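Local structure of twitching motility pilus retraction protein (Geobacter sulfurreducens PCA, 5ZFQ) at residues Y127-F132 with I169-N174; L243-H248 with S283-G288; G302-L307 with K354-L359. The protein probably hydrolyses ATP as a hexameric motor that powers retraction of the type IV pilus during twitching motility. All blocks are in the same frame, centred on the assembly; numbering follows the deposited sequence.

The three contacts follow one another along the chain, each closing before the next opens. Contact 1 sets the loop after strand 117-125 against helix 162-176. Contact 2 brings the end of helix 234-245 to the junction of helix 275-285 and strand 286-296. Contact 3 joins strand 303-310 to the loop after helix 344-353. Contacts 2 and 3 reach the same mixed sheet through neighbouring strands, yet their centres are about 32 Å apart. The centre of contact 1 lies about 22 Å from that of contact 2 and about 23 Å from that of contact 3. Contact 1 lies where the chain probably passes from the N-terminal sheet to the ATPase domain. Contact 2 borders a second subunit.

Contact 1: residues Y127-F132 with I169-N174; sequences YKILTF and IIDKIN
I129 and D171 bring the two backbones closest, with their CA atoms 7.2 Å apart, and F132 follows opposite I169 at 8.3 Å between CA atoms. Segment 127-132 is mostly extended loop. Segment 169-174 is part of helix 162-176. The side chains of I129 and D171 lie alongside and point opposite ways, with I129 CG2 3.9 Å from D171 CB. CG of D171 is anti to the backbone N (chi1 -176°), which carries the carboxylate past that methyl. A water donates to D171 OD2 at 2.6 Å and, more weakly, to I129 O. The other oxygen, OD1, pairs with K195.

The F132 ring meets the helix obliquely. Its CE1 lies 3.9 Å from K172 CD, and its CZ is 4.0 Å from I169 CA. V141 and L137 also touch this ring. The amine of K172 lies beyond it and forms a salt bridge with E176. As in related pilus ATPases, this loop probably links the N-terminal domain to the RecA-like ATPase domain. The chemistry is divided: apolar carbon holds F132 to the helix, while at I129 a water bridge, weak on its I129 side, adds to the direct contact.

Contact 2: residues L243-H248 with S283-G288; sequences LAETGH and SFVLEG
V285 turns CG1 anti to its carbonyl carbon (chi1 -53°), which puts this methyl against E245 and leaves CG2 for A244. From the other helix, E245 has a first torsion of -98°, and its chain runs extended beyond CG. The two side chains cross obliquely, with E245 CG 3.6 Å from V285 CG1. Beside them, A244 CB packs on V285 CB at 3.7 Å. The F284 ring lies obliquely to E245 CG, whose nearest ring atom is F284 CD2 at 4.2 Å.

The carboxylate of E245 finds its partners outside this apolar patch. OE1 is hydrogen-bonded to Q281, and OE2 has a weak bond to N257 of a second subunit. That subunit also packs on F284 with its R365. L151 of strand 150-155, neighbour of strand 286-296, touches both A244 and V285 and ties them to the sheet.

After E245, the chain leaves helix 234-245 and turns back at G247, whose backbone angles call for glycine. The single N-H of H248 ND1 is shared between L243 O at 3.0 Å and T246 OG1 at 3.1 Å, a bifurcated bond. It meets L243 O in the carbonyl plane, on a lone pair, and the N-H...O angle of 140° fits the sharing. Both acceptors lie near the imidazole plane. L243 CD2 sits over one face of the ring, shifted toward its rim. L243 O thus accepts from three donors: T246 N, H248 N and H248 ND1. The chemistry implies a carbon-to-carbon join between two helix ends, backed by a polar turn, with the acid of E245 directed to Q281 and the subunit boundary.

Contact 3: residues G302-L307 with K354-L359; sequences GRVLAL and KRRISL
The guanidinium of R356 carries V304 CG1 over one face, offset so that NH2 and CZ are the atoms nearest the methyl. V304 belongs to strand 303-310, an outermost strand, within this chain, of the mixed sheet in the RecA-like ATPase fold. R356 comes from the loop between helices 344-353 and 359-365. The preceding residue, R355, has positive phi and ends the earlier helix in a Schellman motif.

R356 reaches the valine by folding back. Its CG is anti to the carbonyl carbon, and the chain then bends at chi2 (-77°) and chi3 (-48°), which swings the flat head over V304 instead of straight out. The other methyl of V304, CG2, meets I357 CG2 methyl to methyl. L351 of helix 344-353 also touches R356, and L348 touches I357. The backbone of R356 bonds to V298, and that of V304 bonds to L295 in the adjoining strand.

With an alanine here, both methyls would be gone, so the guanidinium would probably lose CG1, its closest carbon from the strand, and be freer to turn, and a gap is likely beside I357. The contact is thus a buried apolar pair with an exposed arginine at its border. At that border, V304 CG1 lies 3.4 Å from R356 NH2 and 3.8 Å from R356 CZ.

Contact 1: residues Y127-F132 with I169-N174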
loop_
_atom_site.group_PDB
_atom_site.type_symbol
_atom_site.label_atom_id
_atom_site.label_comp_id
_atom_site.label_asym_id
_atom_site.label_seq_id
_atom_site.Cartn_x
_atom_site.Cartn_y
_atom_site.Cartn_z
ATOM N N TYR A 127 -37.350 -2.664 -27.441
ATOM C CA TYR A 127 -38.415 -2.943 -26.483
ATOM C C TYR A 127 -38.558 -4.453 -26.332
ATOM O O TYR A 127 -38.657 -4.983 -25.213
ATOM C CB TYR A 127 -39.756 -2.332 -26.925
ATOM C CG TYR A 127 -39.903 -0.824 -26.747
ATOM C CD1 TYR A 127 -40.071 -0.257 -25.467
ATOM C CD2 TYR A 127 -39.927 0.038 -27.856
ATOM C CE1 TYR A 127 -40.233 1.144 -25.301
ATOM C CE2 TYR A 127 -40.094 1.434 -27.699
ATOM C CZ TYR A 127 -40.245 1.978 -26.420
ATOM O OH TYR A 127 -40.397 3.344 -26.256
ATOM N N LYS A 128 -38.547 -5.142 -27.471
ATOM C CA LYS A 128 -38.810 -6.573 -27.492
ATOM C C LYS A 128 -37.523 -7.386 -27.292
ATOM O O LYS A 128 -36.567 -7.286 -28.065
ATOM C CB LYS A 128 -39.514 -6.969 -28.796
ATOM C CG LYS A 128 -40.003 -8.411 -28.818
ATOM C CD LYS A 128 -40.805 -8.729 -30.086
ATOM C CE LYS A 128 -41.398 -10.148 -30.049
ATOM N NZ LYS A 128 -42.878 -10.156 -29.821
ATOM N N ILE A 129 -37.522 -8.190 -26.231
ATOM C CA ILE A 129 -36.399 -9.056 -25.898
ATOM C C ILE A 129 -36.434 -10.383 -26.674
ATOM O O ILE A 129 -37.335 -11.213 -26.490
ATOM C CB ILE A 129 -36.355 -9.355 -24.382
ATOM C CG1 ILE A 129 -35.849 -8.133 -23.598
ATOM C CG2 ILE A 129 -35.464 -10.561 -24.108
ATOM C CD1 ILE A 129 -36.916 -7.100 -23.218
ATOM N N LEU A 130 -35.446 -10.550 -27.550
ATOM C CA LEU A 130 -35.227 -11.785 -28.310
ATOM C C LEU A 130 -35.387 -13.058 -27.477
ATOM O O LEU A 130 -34.977 -13.108 -26.309
ATOM C CB LEU A 130 -33.826 -11.772 -28.928
ATOM C CG LEU A 130 -33.523 -10.643 -29.909
ATOM C CD1 LEU A 130 -32.017 -10.527 -30.130
ATOM C CD2 LEU A 130 -34.280 -10.861 -31.228
ATOM N N THR A 131 -35.960 -14.096 -28.079
ATOM C CA THR A 131 -36.152 -15.349 -27.350
ATOM C C THR A 131 -34.986 -16.353 -27.545
ATOM O O THR A 131 -34.070 -16.127 -28.340
ATOM C CB THR A 131 -37.499 -16.018 -27.743
ATOM O OG1 THR A 131 -37.746 -17.141 -26.877
ATOM C CG2 THR A 131 -37.500 -16.468 -29.197
ATOM N N PHE A 132 -35.023 -17.443 -26.784
ATOM C CA PHE A 132 -34.051 -18.520 -26.913
ATOM C C PHE A 132 -34.003 -19.069 -28.334
ATOM O O PHE A 132 -32.922 -19.279 -28.885
ATOM C CB PHE A 132 -34.381 -19.651 -25.944
ATOM C CG PHE A 132 -34.454 -19.221 -24.518
ATOM C CD1 PHE A 132 -35.623 -18.692 -24.000
ATOM C CD2 PHE A 132 -33.350 -19.339 -23.696
ATOM C CE1 PHE A 132 -35.694 -18.296 -22.677
ATOM C CE2 PHE A 132 -33.409 -18.944 -22.386
ATOM C CZ PHE A 132 -34.584 -18.423 -21.870
ATOM N N ILE A 169 -33.179 -15.005 -20.389
ATOM C CA ILE A 169 -33.417 -15.754 -19.165
ATOM C C ILE A 169 -34.288 -14.952 -18.197
ATOM O O ILE A 169 -35.276 -15.469 -17.655
ATOM C CB ILE A 169 -32.087 -16.139 -18.477
ATOM C CG1 ILE A 169 -31.418 -17.288 -19.241
ATOM C CG2 ILE A 169 -32.337 -16.534 -17.035
ATOM C CD1 ILE A 169 -29.973 -17.534 -18.860
ATOM N N ILE A 170 -33.929 -13.688 -17.996
ATOM C CA ILE A 170 -34.660 -12.854 -17.060
ATOM C C ILE A 170 -36.071 -12.587 -17.561
ATOM O O ILE A 170 -37.029 -12.613 -16.767
ATOM C CB ILE A 170 -33.912 -11.533 -16.797
ATOM C CG1 ILE A 170 -32.688 -11.817 -15.912
ATOM C CG2 ILE A 170 -34.813 -10.527 -16.107
ATOM C CD1 ILE A 170 -31.582 -10.822 -16.043
ATOM N N ASP A 171 -36.206 -12.363 -18.868
ATOM C CA ASP A 171 -37.511 -12.158 -19.474
ATOM C C ASP A 171 -38.427 -13.343 -19.198
ATOM O O ASP A 171 -39.604 -13.169 -18.863
ATOM C CB ASP A 171 -37.384 -11.950 -20.981
ATOM C CG ASP A 171 -38.717 -11.646 -21.643
ATOM O OD1 ASP A 171 -39.502 -10.816 -21.124
ATOM O OD2 ASP A 171 -38.988 -12.253 -22.696
ATOM N N LYS A 172 -37.882 -14.549 -19.347
ATOM C CA LYS A 172 -38.647 -15.762 -19.124
ATOM C C LYS A 172 -39.066 -15.866 -17.655
ATOM O O LYS A 172 -40.199 -16.271 -17.351
ATOM C CB LYS A 172 -37.843 -16.988 -19.537
ATOM C CG LYS A 172 -38.583 -18.297 -19.276
ATOM C CD LYS A 172 -37.700 -19.522 -19.521
ATOM C CE LYS A 172 -38.479 -20.825 -19.330
ATOM N NZ LYS A 172 -39.613 -21.012 -20.310
ATOM N N ILE A 173 -38.154 -15.495 -16.755
ATOM C CA ILE A 173 -38.412 -15.537 -15.334
ATOM C C ILE A 173 -39.504 -14.552 -14.964
ATOM O O ILE A 173 -40.451 -14.890 -14.253
ATOM C CB ILE A 173 -37.143 -15.217 -14.542
ATOM C CG1 ILE A 173 -36.135 -16.353 -14.689
ATOM C CG2 ILE A 173 -37.456 -14.959 -13.065
ATOM C CD1 ILE A 173 -34.782 -16.036 -14.100
ATOM N N ASN A 174 -39.340 -13.327 -15.450
ATOM C CA ASN A 174 -40.286 -12.243 -15.269
ATOM C C ASN A 174 -41.690 -12.579 -15.781
ATOM O O ASN A 174 -42.701 -12.055 -15.270
ATOM C CB ASN A 174 -39.737 -11.008 -15.992
ATOM C CG ASN A 174 -40.579 -9.758 -15.790
ATOM O OD1 ASN A 174 -41.353 -9.645 -14.846
ATOM N ND2 ASN A 174 -40.426 -8.811 -16.703
HETATM O O HOH W 1 -40.154 -11.119 -24.685
#

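Contact 2: residues L243-H248 with S283-G288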
loop_
_atom_site.group_PDB
_atom_site.type_symbol
_atom_site.label_atom_id
_atom_site.label_comp_id
_atom_site.label_asym_id
_atom_site.label_seq_id
_atom_site.Cartn_x
_atom_site.Cartn_y
_atom_site.Cartn_z
ATOM N N LEU A 243 -26.066 -15.516 -1.881
ATOM C CA LEU A 243 -27.403 -15.493 -2.443
ATOM C C LEU A 243 -27.819 -16.918 -2.846
ATOM O O LEU A 243 -28.917 -17.385 -2.497
ATOM C CB LEU A 243 -27.456 -14.520 -3.631
ATOM C CG LEU A 243 -27.482 -13.025 -3.265
ATOM C CD1 LEU A 243 -26.945 -12.161 -4.368
ATOM C CD2 LEU A 243 -28.884 -12.585 -2.950
ATOM N N ALA A 244 -26.909 -17.615 -3.521
ATOM C CA ALA A 244 -27.175 -18.941 -4.064
ATOM C C ALA A 244 -27.368 -19.990 -2.969
ATOM O O ALA A 244 -28.189 -20.890 -3.121
ATOM C CB ALA A 244 -26.044 -19.362 -5.010
ATOM N N GLU A 245 -26.605 -19.874 -1.880
ATOM C CA GLU A 245 -26.727 -20.776 -0.723
ATOM C C GLU A 245 -28.031 -20.629 0.052
ATOM O O GLU A 245 -28.446 -21.561 0.738
ATOM C CB GLU A 245 -25.581 -20.562 0.266
ATOM C CG GLU A 245 -24.421 -21.523 0.167
ATOM C CD GLU A 245 -23.404 -21.284 1.284
ATOM O OE1 GLU A 245 -22.688 -20.253 1.210
ATOM O OE2 GLU A 245 -23.326 -22.108 2.234
ATOM N N THR A 246 -28.653 -19.457 -0.044
ATOM C CA THR A 246 -29.775 -19.124 0.811
ATOM C C THR A 246 -31.093 -18.993 0.051
ATOM O O THR A 246 -31.959 -18.185 0.406
ATOM C CB THR A 246 -29.496 -17.827 1.589
ATOM O OG1 THR A 246 -29.138 -16.775 0.681
ATOM C CG2 THR A 246 -28.374 -18.054 2.594
ATOM N N GLY A 247 -31.251 -19.803 -0.987
ATOM C CA GLY A 247 -32.535 -19.933 -1.641
ATOM C C GLY A 247 -32.837 -18.899 -2.705
ATOM O O GLY A 247 -33.957 -18.838 -3.214
ATOM N N HIS A 248 -31.851 -18.089 -3.059
ATOM C CA HIS A 248 -32.028 -17.177 -4.171
ATOM C C HIS A 248 -31.569 -17.834 -5.446
ATOM O O HIS A 248 -30.885 -18.869 -5.420
ATOM C CB HIS A 248 -31.266 -15.887 -3.937
ATOM C CG HIS A 248 -31.606 -15.233 -2.637
ATOM N ND1 HIS A 248 -31.027 -15.607 -1.443
ATOM C CD2 HIS A 248 -32.496 -14.261 -2.334
ATOM C CE1 HIS A 248 -31.532 -14.880 -0.462
ATOM N NE2 HIS A 248 -32.427 -14.057 -0.975
ATOM N N SER A 283 -20.076 -26.783 -5.211
ATOM C CA SER A 283 -20.604 -28.105 -5.525
ATOM C C SER A 283 -22.078 -28.141 -5.160
ATOM O O SER A 283 -22.874 -28.812 -5.818
ATOM C CB SER A 283 -19.824 -29.226 -4.802
ATOM O OG SER A 283 -19.828 -29.085 -3.390
ATOM N N PHE A 284 -22.428 -27.385 -4.125
ATOM C CA PHE A 284 -23.790 -27.347 -3.611
ATOM C C PHE A 284 -24.726 -26.455 -4.454
ATOM O O PHE A 284 -25.845 -26.869 -4.788
ATOM C CB PHE A 284 -23.764 -26.885 -2.140
ATOM C CG PHE A 284 -25.124 -26.626 -1.552
ATOM C CD1 PHE A 284 -26.211 -27.456 -1.849
ATOM C CD2 PHE A 284 -25.318 -25.563 -0.681
ATOM C CE1 PHE A 284 -27.476 -27.219 -1.304
ATOM C CE2 PHE A 284 -26.578 -25.321 -0.128
ATOM C CZ PHE A 284 -27.657 -26.158 -0.449
ATOM N N VAL A 285 -24.265 -25.252 -4.806
ATOM C CA VAL A 285 -25.171 -24.226 -5.328
ATOM C C VAL A 285 -25.138 -24.060 -6.859
ATOM O O VAL A 285 -26.105 -23.544 -7.443
ATOM C CB VAL A 285 -24.894 -22.827 -4.677
ATOM C CG1 VAL A 285 -24.908 -22.903 -3.161
ATOM C CG2 VAL A 285 -23.596 -22.237 -5.183
ATOM N N LEU A 286 -24.052 -24.492 -7.503
ATOM C CA LEU A 286 -23.907 -24.368 -8.962
ATOM C C LEU A 286 -24.981 -25.168 -9.667
ATOM O O LEU A 286 -25.134 -26.365 -9.404
ATOM C CB LEU A 286 -22.527 -24.847 -9.414
ATOM C CG LEU A 286 -21.926 -24.366 -10.734
ATOM C CD1 LEU A 286 -21.953 -22.838 -10.846
ATOM C CD2 LEU A 286 -20.502 -24.876 -10.866
ATOM N N GLU A 287 -25.747 -24.512 -10.536
ATOM C CA GLU A 287 -26.837 -25.194 -11.236
ATOM C C GLU A 287 -26.577 -25.201 -12.728
ATOM O O GLU A 287 -27.273 -25.873 -13.490
ATOM C CB GLU A 287 -28.196 -24.550 -10.929
ATOM C CG GLU A 287 -28.726 -24.832 -9.515
ATOM C CD GLU A 287 -28.880 -26.334 -9.213
ATOM O OE1 GLU A 287 -29.112 -27.132 -10.163
ATOM O OE2 GLU A 287 -28.747 -26.715 -8.021
ATOM N N GLY A 288 -25.554 -24.470 -13.147
ATOM C CA GLY A 288 -25.222 -24.417 -14.555
ATOM C C GLY A 288 -24.190 -23.375 -14.935
ATOM O O GLY A 288 -24.082 -22.304 -14.326
#

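Contact 3: residues G302-L307 with K354-L359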
loop_
_atom_site.group_PDB
_atom_site.type_symbol
_atom_site.label_atom_id
_atom_site.label_comp_id
_atom_site.label_asym_id
_atom_site.label_seq_id
_atom_site.Cartn_x
_atom_site.Cartn_y
_atom_site.Cartn_z
ATOM N N GLY A 302 -21.636 -11.630 -40.578
ATOM C CA GLY A 302 -22.496 -11.851 -39.427
ATOM C C GLY A 302 -21.851 -12.786 -38.427
ATOM O O GLY A 302 -20.735 -13.232 -38.633
ATOM N N ARG A 303 -22.549 -13.084 -37.339
ATOM C CA ARG A 303 -21.970 -13.885 -36.256
ATOM C C ARG A 303 -22.901 -14.974 -35.727
ATOM O O ARG A 303 -24.073 -14.717 -35.453
ATOM C CB ARG A 303 -21.555 -12.985 -35.087
ATOM C CG ARG A 303 -20.379 -12.074 -35.398
ATOM C CD ARG A 303 -19.792 -11.465 -34.138
ATOM N NE ARG A 303 -20.633 -10.409 -33.566
ATOM C CZ ARG A 303 -20.460 -9.906 -32.343
ATOM N NH1 ARG A 303 -19.488 -10.388 -31.565
ATOM N NH2 ARG A 303 -21.253 -8.934 -31.886
ATOM N N VAL A 304 -22.338 -16.148 -35.494
ATOM C CA VAL A 304 -23.043 -17.289 -34.953
ATOM C C VAL A 304 -22.542 -17.599 -33.556
ATOM O O VAL A 304 -21.455 -17.267 -33.207
ATOM C CB VAL A 304 -22.909 -18.532 -35.827
ATOM C CG1 VAL A 304 -23.538 -18.288 -37.160
ATOM C CG2 VAL A 304 -21.469 -18.911 -36.012
ATOM N N LEU A 305 -23.369 -18.241 -32.759
ATOM C CA LEU A 305 -23.019 -18.553 -31.404
ATOM C C LEU A 305 -22.552 -19.963 -31.165
ATOM O O LEU A 305 -23.119 -20.890 -31.647
ATOM C CB LEU A 305 -24.192 -18.251 -30.501
ATOM C CG LEU A 305 -23.888 -18.451 -29.032
ATOM C CD1 LEU A 305 -23.157 -17.263 -28.476
ATOM C CD2 LEU A 305 -25.124 -18.742 -28.229
ATOM N N ALA A 306 -21.458 -20.082 -30.439
ATOM C CA ALA A 306 -20.882 -21.340 -30.039
ATOM C C ALA A 306 -21.032 -21.347 -28.528
ATOM O O ALA A 306 -20.770 -20.393 -27.859
ATOM C CB ALA A 306 -19.457 -21.458 -30.476
ATOM N N LEU A 307 -21.424 -22.467 -27.991
ATOM C CA LEU A 307 -21.811 -22.489 -26.596
ATOM C C LEU A 307 -21.401 -23.782 -25.901
ATOM O O LEU A 307 -21.716 -24.893 -26.362
ATOM C CB LEU A 307 -23.328 -22.282 -26.482
ATOM C CG LEU A 307 -24.007 -22.375 -25.118
ATOM C CD1 LEU A 307 -23.810 -21.112 -24.265
ATOM C CD2 LEU A 307 -25.481 -22.696 -25.332
ATOM N N LYS A 354 -23.666 -27.917 -39.931
ATOM C CA LYS A 354 -24.689 -27.026 -40.446
ATOM C C LYS A 354 -24.079 -25.959 -41.351
ATOM O O LYS A 354 -24.801 -25.127 -41.907
ATOM C CB LYS A 354 -25.450 -26.366 -39.285
ATOM C CG LYS A 354 -26.094 -27.337 -38.297
ATOM C CD LYS A 354 -26.760 -26.553 -37.175
ATOM C CE LYS A 354 -27.366 -27.446 -36.098
ATOM N NZ LYS A 354 -27.713 -26.638 -34.879
ATOM N N ARG A 355 -22.751 -25.992 -41.476
ATOM C CA ARG A 355 -21.977 -25.040 -42.281
ATOM C C ARG A 355 -22.202 -23.581 -41.880
ATOM O O ARG A 355 -22.289 -22.694 -42.735
ATOM C CB ARG A 355 -22.298 -25.207 -43.769
ATOM C CG ARG A 355 -21.859 -26.531 -44.387
ATOM C CD ARG A 355 -22.503 -26.686 -45.734
ATOM N NE ARG A 355 -22.158 -27.942 -46.386
ATOM C CZ ARG A 355 -22.750 -29.111 -46.136
ATOM N NH1 ARG A 355 -23.714 -29.211 -45.221
ATOM N NH2 ARG A 355 -22.368 -30.190 -46.805
ATOM N N ARG A 356 -22.290 -23.336 -40.578
ATOM C CA ARG A 356 -22.472 -21.985 -40.060
ATOM C C ARG A 356 -21.125 -21.280 -39.834
ATOM O O ARG A 356 -21.044 -20.057 -39.918
ATOM C CB ARG A 356 -23.279 -22.024 -38.761
ATOM C CG ARG A 356 -24.509 -22.946 -38.796
ATOM C CD ARG A 356 -25.694 -22.345 -39.568
ATOM N NE ARG A 356 -25.989 -20.953 -39.194
ATOM C CZ ARG A 356 -26.459 -20.556 -38.008
ATOM N NH1 ARG A 356 -26.695 -21.442 -37.032
ATOM N NH2 ARG A 356 -26.686 -19.260 -37.794
ATOM N N ILE A 357 -20.081 -22.062 -39.552
ATOM C CA ILE A 357 -18.714 -21.551 -39.411
ATOM C C ILE A 357 -17.746 -22.350 -40.280
ATOM O O ILE A 357 -18.075 -23.444 -40.731
ATOM C CB ILE A 357 -18.211 -21.599 -37.936
ATOM C CG1 ILE A 357 -17.914 -23.041 -37.501
ATOM C CG2 ILE A 357 -19.195 -20.943 -36.998
ATOM C CD1 ILE A 357 -17.477 -23.149 -36.054
ATOM N N SER A 358 -16.547 -21.817 -40.507
ATOM C CA SER A 358 -15.568 -22.521 -41.338
ATOM C C SER A 358 -14.573 -23.309 -40.489
ATOM O O SER A 358 -14.373 -23.008 -39.314
ATOM C CB SER A 358 -14.822 -21.543 -42.244
ATOM O OG SER A 358 -13.838 -20.828 -41.518
ATOM N N LEU A 359 -13.964 -24.321 -41.099
ATOM C CA LEU A 359 -12.990 -25.173 -40.434
ATOM C C LEU A 359 -11.839 -24.362 -39.800
ATOM O O LEU A 359 -11.418 -24.677 -38.686
ATOM C CB LEU A 359 -12.439 -26.220 -41.425
ATOM C CG LEU A 359 -11.623 -27.408 -40.867
ATOM C CD1 LEU A 359 -12.498 -28.390 -40.098
ATOM C CD2 LEU A 359 -10.819 -28.138 -41.940
#